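Local coordinates for protein fusarinine C esterase sidJ (Aspergillus fumigatus, PDB 6GUP) that hydrolyses the ester bonds of the fungal siderophore fusarinine C, releasing fusarinine and iron, but leaves triacetylfusarinine C intact, at residues Y78-L83 with H226-A231; E193-M198 with L216-L221. One frame throughout, in Å; residues are numbered along the deposited sequence.

Interaction 1: Y78-L83 with H226-A231; sequences YQSWGL and HTPLSA
Trp81 offers its carbonyl oxygen to two donors of Ser230. Trp81 O accepts the backbone N-H of Ser230, with an N to O distance of 3.1 Å, and also the Ser230 hydroxyl, whose OG lies 2.6 Å from it. Both donors are tilted out of the carbonyl plane, the hydroxyl more than the N-H. Ser230 OG stands between its own backbone N and carbonyl carbon (chi1 71°), the torsion that brings the hydroxyl to the same oxygen as the amide; OG is also bonded to Arg233 N, capping helix 231-238 as its N-cap residue. Trp81 CA makes a C-H...O contact with Pro228 O at 3.3 Å, and the indole edge at CD1 meets Pro228 CG at 4.0 Å, nearly in the ring plane. One indole face is approached by Gln79 CA of its own segment, toward the rim. At the other end Ser80 OG donates a short hydrogen bond to Thr227 OG1 (2.7 Å), which ties the two loops together there, and rests 3.6 Å from Pro228 CG. The contact thus joins two irregular loops, one between helices 75-78 and 86-108, the other between helices 216-222 and 231-238. The Trp81 side chain also packs on strand 211-213 and on Leu213 of the second subunit, placing the contact at the dimer interface.

Interaction 2: E193-M198 with L216-L221; sequences EKLTSM and LAMTSL
Two helices on the outer side of the chain, 185-205 and 216-222, pack here through their segments 193-198 and 216-221, whose axes come within 10.4 Å at a signed crossing angle of -119°. Met218 reaches across from the second helix, its methyl CE on Lys194 and its CB against Leu195. Its CG is anti to the carbonyl carbon (chi1 -64°), and the chain then bends at chi3 (77°), which turns the terminal methyl CE onto the aliphatic part of Lys194. The two chains cross at about a right angle: CE lies 3.7 Å from Lys194 CD and almost as close to CB, CG and CE of that extended lysine. Nearer the backbone, Leu195 and Met218 lie side by side, running in opposite senses, with Leu195 CD2 3.7 Å from Met218 CB. Both Leu195 methyls reach Thr219: CD1 rests 3.8 Å from Thr219 CA, and CD2 lies 3.9 Å from Thr219 CG2. Met198 adds a looser touch, its SD standing 4.4 Å from Met218 CE. Phe234 of helix 231-238 also packs on Leu195, and Val191, on the same helix as Lys194 and Leu195, touches Met218. Thr219 OG1 bonds to Pro215 O, just before its helix, and so has its partner away from the facing segment. Across the segments the side-chain atoms that touch are carbon and sulfur, the lysine contributing its methylene chain, and Leu195 CD1 also rests on the backbone of Met218 and Thr219. The contact between the two segments therefore rests on van der Waals and hydrophobic packing, with no hydrogen bonds between them.

How the interactions relate
From the N terminus, the chain passes through 78-83, runs along helix 86-108 and strands 117-122 and 159-163 of the central sheet, and reaches helix 185-205. After segment 193-198 it turns back through strand 211-213 into helix 216-222, where interaction 2 closes a short loop. Segment 226-231 follows soon after, and interaction 1 closes a much longer loop that contains the whole of interaction 2. Their centres are 13 Å apart, and they touch directly: Leu216 packs on His226 and Pro228, and Leu229 on Thr219. Together they join the outer helices to the loop before helix 86-108.

Interaction 1: Y78-L83 with H226-A231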
loop_
_atom_site.group_PDB
_atom_site.type_symbol
_atom_site.label_atom_id
_atom_site.label_comp_id
_atom_site.label_asym_id
_atom_site.label_seq_id
_atom_site.Cartn_x
_atom_site.Cartn_y
_atom_site.Cartn_z
ATOM N N TYR A 78 2.521 2.943 -2.884
ATOM C CA TYR A 78 3.026 1.791 -3.637
ATOM C C TYR A 78 4.205 2.156 -4.556
ATOM O O TYR A 78 5.092 1.330 -4.772
ATOM C CB TYR A 78 1.882 1.146 -4.428
ATOM C CG TYR A 78 0.668 0.817 -3.571
ATOM C CD1 TYR A 78 0.666 -0.292 -2.723
ATOM C CD2 TYR A 78 -0.473 1.624 -3.595
ATOM C CE1 TYR A 78 -0.434 -0.596 -1.933
ATOM C CE2 TYR A 78 -1.579 1.327 -2.808
ATOM C CZ TYR A 78 -1.555 0.216 -1.978
ATOM O OH TYR A 78 -2.643 -0.088 -1.194
ATOM N N GLN A 79 4.223 3.384 -5.077
ATOM C CA GLN A 79 5.347 3.880 -5.885
ATOM C C GLN A 79 6.115 4.945 -5.093
ATOM O O GLN A 79 6.046 6.141 -5.391
ATOM C CB GLN A 79 4.858 4.439 -7.230
ATOM C CG GLN A 79 3.757 3.624 -7.898
ATOM C CD GLN A 79 3.516 4.017 -9.347
ATOM O OE1 GLN A 79 4.415 4.501 -10.040
ATOM N NE2 GLN A 79 2.294 3.800 -9.818
ATOM N N SER A 80 6.856 4.490 -4.086
ATOM C CA SER A 80 7.613 5.379 -3.192
ATOM C C SER A 80 8.992 5.815 -3.723
ATOM O O SER A 80 9.679 6.611 -3.077
ATOM C CB SER A 80 7.785 4.705 -1.830
ATOM O OG SER A 80 8.475 3.474 -1.955
ATOM N N TRP A 81 9.374 5.319 -4.901
ATOM C CA TRP A 81 10.716 5.535 -5.476
ATOM C C TRP A 81 10.767 6.654 -6.522
ATOM O O TRP A 81 11.856 7.032 -6.935
ATOM C CB TRP A 81 11.277 4.228 -6.083
ATOM C CG TRP A 81 10.230 3.346 -6.665
ATOM C CD1 TRP A 81 9.652 2.266 -6.065
ATOM C CD2 TRP A 81 9.583 3.498 -7.932
ATOM N NE1 TRP A 81 8.699 1.722 -6.887
ATOM C CE2 TRP A 81 8.635 2.457 -8.041
ATOM C CE3 TRP A 81 9.720 4.405 -8.993
ATOM C CZ2 TRP A 81 7.823 2.296 -9.169
ATOM C CZ3 TRP A 81 8.914 4.244 -10.119
ATOM C CH2 TRP A 81 7.974 3.198 -10.194
ATOM N N GLY A 82 9.613 7.184 -6.938
ATOM C CA GLY A 82 9.544 8.163 -8.032
ATOM C C GLY A 82 9.506 9.623 -7.602
ATOM O O GLY A 82 8.949 9.956 -6.554
ATOM N N LEU A 83 10.106 10.485 -8.427
ATOM C CA LEU A 83 10.040 11.949 -8.271
ATOM C C LEU A 83 8.805 12.483 -8.996
ATOM O O LEU A 83 8.279 11.833 -9.905
ATOM C CB LEU A 83 11.315 12.607 -8.833
ATOM C CG LEU A 83 11.437 14.133 -9.012
ATOM C CD1 LEU A 83 11.519 14.876 -7.684
ATOM C CD2 LEU A 83 12.656 14.462 -9.861
ATOM N N HIS A 226 14.459 4.726 4.508
ATOM C CA HIS A 226 14.659 3.305 4.180
ATOM C C HIS A 226 13.616 2.799 3.169
ATOM O O HIS A 226 13.127 1.669 3.262
ATOM C CB HIS A 226 14.659 2.458 5.465
ATOM C CG HIS A 226 15.344 1.132 5.330
ATOM N ND1 HIS A 226 15.020 0.217 4.350
ATOM C CD2 HIS A 226 16.318 0.555 6.073
ATOM C CE1 HIS A 226 15.773 -0.859 4.489
ATOM N NE2 HIS A 226 16.571 -0.679 5.525
ATOM N N THR A 227 13.287 3.655 2.203
ATOM C CA THR A 227 12.346 3.325 1.129
ATOM C C THR A 227 13.163 3.216 -0.166
ATOM O O THR A 227 14.213 3.858 -0.277
ATOM C CB THR A 227 11.194 4.369 1.028
ATOM O OG1 THR A 227 10.289 4.017 -0.022
ATOM C CG2 THR A 227 11.702 5.775 0.778
ATOM N N PRO A 228 12.709 2.391 -1.139
ATOM C CA PRO A 228 13.443 2.279 -2.408
ATOM C C PRO A 228 13.549 3.607 -3.155
ATOM O O PRO A 228 12.687 4.474 -2.991
ATOM C CB PRO A 228 12.603 1.274 -3.213
ATOM C CG PRO A 228 11.258 1.303 -2.573
ATOM C CD PRO A 228 11.566 1.462 -1.118
ATOM N N LEU A 229 14.599 3.756 -3.959
ATOM C CA LEU A 229 14.872 5.011 -4.655
ATOM C C LEU A 229 15.221 4.797 -6.120
ATOM O O LEU A 229 16.117 4.014 -6.447
ATOM C CB LEU A 229 16.016 5.763 -3.965
ATOM C CG LEU A 229 15.739 6.353 -2.577
ATOM C CD1 LEU A 229 17.021 6.913 -1.983
ATOM C CD2 LEU A 229 14.671 7.438 -2.629
ATOM N N SER A 230 14.504 5.504 -6.994
ATOM C CA SER A 230 14.890 5.629 -8.394
ATOM C C SER A 230 16.067 6.594 -8.488
ATOM O O SER A 230 16.326 7.370 -7.561
ATOM C CB SER A 230 13.722 6.133 -9.250
ATOM O OG SER A 230 13.430 7.496 -8.987
ATOM N N ALA A 231 16.775 6.534 -9.610
ATOM C CA ALA A 231 17.897 7.435 -9.875
ATOM C C ALA A 231 17.459 8.898 -9.892
ATOM O O ALA A 231 18.128 9.756 -9.314
ATOM C CB ALA A 231 18.563 7.075 -11.192
#

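Interaction 2: E193-M198 with L216-L221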
loop_
_atom_site.group_PDB
_atom_site.type_symbol
_atom_site.label_atom_id
_atom_site.label_comp_id
_atom_site.label_asym_id
_atom_site.label_seq_id
_atom_site.Cartn_x
_atom_site.Cartn_y
_atom_site.Cartn_z
ATOM N N GLU A 193 28.794 8.361 -2.799
ATOM C CA GLU A 193 29.477 8.842 -4.006
ATOM C C GLU A 193 29.195 7.942 -5.208
ATOM O O GLU A 193 29.011 8.432 -6.325
ATOM C CB GLU A 193 30.991 8.935 -3.775
ATOM C CG GLU A 193 31.420 9.950 -2.719
ATOM C CD GLU A 193 31.104 11.389 -3.090
ATOM O OE1 GLU A 193 31.274 11.764 -4.270
ATOM O OE2 GLU A 193 30.690 12.153 -2.193
ATOM N N LYS A 194 29.174 6.631 -4.971
ATOM C CA LYS A 194 28.799 5.656 -5.997
ATOM C C LYS A 194 27.329 5.811 -6.403
ATOM O O LYS A 194 27.010 5.741 -7.589
ATOM C CB LYS A 194 29.071 4.229 -5.507
ATOM C CG LYS A 194 28.994 3.160 -6.586
ATOM C CD LYS A 194 29.634 1.862 -6.109
ATOM C CE LYS A 194 29.171 0.655 -6.906
ATOM N NZ LYS A 194 29.638 -0.615 -6.281
ATOM N N LEU A 195 26.451 6.038 -5.424
ATOM C CA LEU A 195 25.015 6.243 -5.685
ATOM C C LEU A 195 24.722 7.495 -6.522
ATOM O O LEU A 195 23.865 7.453 -7.407
ATOM C CB LEU A 195 24.209 6.292 -4.375
ATOM C CG LEU A 195 23.927 4.967 -3.656
ATOM C CD1 LEU A 195 23.315 5.239 -2.289
ATOM C CD2 LEU A 195 23.020 4.061 -4.475
ATOM N N THR A 196 25.420 8.597 -6.236
ATOM C CA THR A 196 25.301 9.824 -7.040
ATOM C C THR A 196 25.775 9.592 -8.470
ATOM O O THR A 196 25.064 9.915 -9.419
ATOM C CB THR A 196 26.092 11.006 -6.430
ATOM O OG1 THR A 196 27.414 10.580 -6.085
ATOM C CG2 THR A 196 25.396 11.550 -5.189
ATOM N N SER A 197 26.965 9.009 -8.608
ATOM C CA SER A 197 27.540 8.672 -9.916
ATOM C C SER A 197 26.626 7.766 -10.752
ATOM O O SER A 197 26.500 7.959 -11.963
ATOM C CB SER A 197 28.908 8.009 -9.732
ATOM O OG SER A 197 29.485 7.651 -10.978
ATOM N N MET A 198 26.006 6.783 -10.098
ATOM C CA MET A 198 24.996 5.925 -10.734
ATOM C C MET A 198 23.761 6.717 -11.148
ATOM O O MET A 198 23.260 6.559 -12.265
ATOM C CB MET A 198 24.554 4.806 -9.786
ATOM C CG MET A 198 25.580 3.707 -9.591
ATOM S SD MET A 198 25.107 2.587 -8.261
ATOM C CE MET A 198 23.721 1.754 -9.029
ATOM N N LEU A 216 18.761 -1.308 -3.037
ATOM C CA LEU A 216 18.250 -1.071 -1.685
ATOM C C LEU A 216 19.362 -1.256 -0.644
ATOM O O LEU A 216 19.426 -0.510 0.334
ATOM C CB LEU A 216 17.053 -1.996 -1.396
ATOM C CG LEU A 216 16.017 -1.649 -0.316
ATOM C CD1 LEU A 216 16.591 -1.753 1.086
ATOM C CD2 LEU A 216 15.367 -0.287 -0.535
ATOM N N ALA A 217 20.239 -2.236 -0.875
ATOM C CA ALA A 217 21.425 -2.456 -0.035
ATOM C C ALA A 217 22.234 -1.174 0.177
ATOM O O ALA A 217 22.649 -0.882 1.296
ATOM C CB ALA A 217 22.316 -3.530 -0.644
ATOM N N MET A 218 22.435 -0.421 -0.904
ATOM C CA MET A 218 23.212 0.824 -0.879
ATOM C C MET A 218 22.432 2.031 -0.344
ATOM O O MET A 218 22.933 2.747 0.522
ATOM C CB MET A 218 23.748 1.133 -2.282
ATOM C CG MET A 218 24.739 0.097 -2.792
ATOM S SD MET A 218 25.304 0.405 -4.476
ATOM C CE MET A 218 26.482 1.726 -4.220
ATOM N N THR A 219 21.222 2.257 -0.860
ATOM C CA THR A 219 20.436 3.458 -0.515
ATOM C C THR A 219 20.024 3.531 0.958
ATOM O O THR A 219 20.011 4.614 1.544
ATOM C CB THR A 219 19.157 3.594 -1.373
ATOM O OG1 THR A 219 18.368 2.405 -1.265
ATOM C CG2 THR A 219 19.504 3.853 -2.836
ATOM N N SER A 220 19.691 2.382 1.544
ATOM C CA SER A 220 19.286 2.314 2.958
ATOM C C SER A 220 20.395 2.648 3.963
ATOM O O SER A 220 20.099 2.988 5.110
ATOM C CB SER A 220 18.690 0.944 3.281
ATOM O OG SER A 220 17.400 0.849 2.714
ATOM N N LEU A 221 21.654 2.544 3.538
ATOM C CA LEU A 221 22.788 2.985 4.357
ATOM C C LEU A 221 22.823 4.498 4.532
ATOM O O LEU A 221 23.283 4.989 5.566
ATOM C CB LEU A 221 24.118 2.536 3.746
ATOM C CG LEU A 221 24.335 1.035 3.546
ATOM C CD1 LEU A 221 25.775 0.776 3.135
ATOM C CD2 LEU A 221 23.976 0.235 4.790
#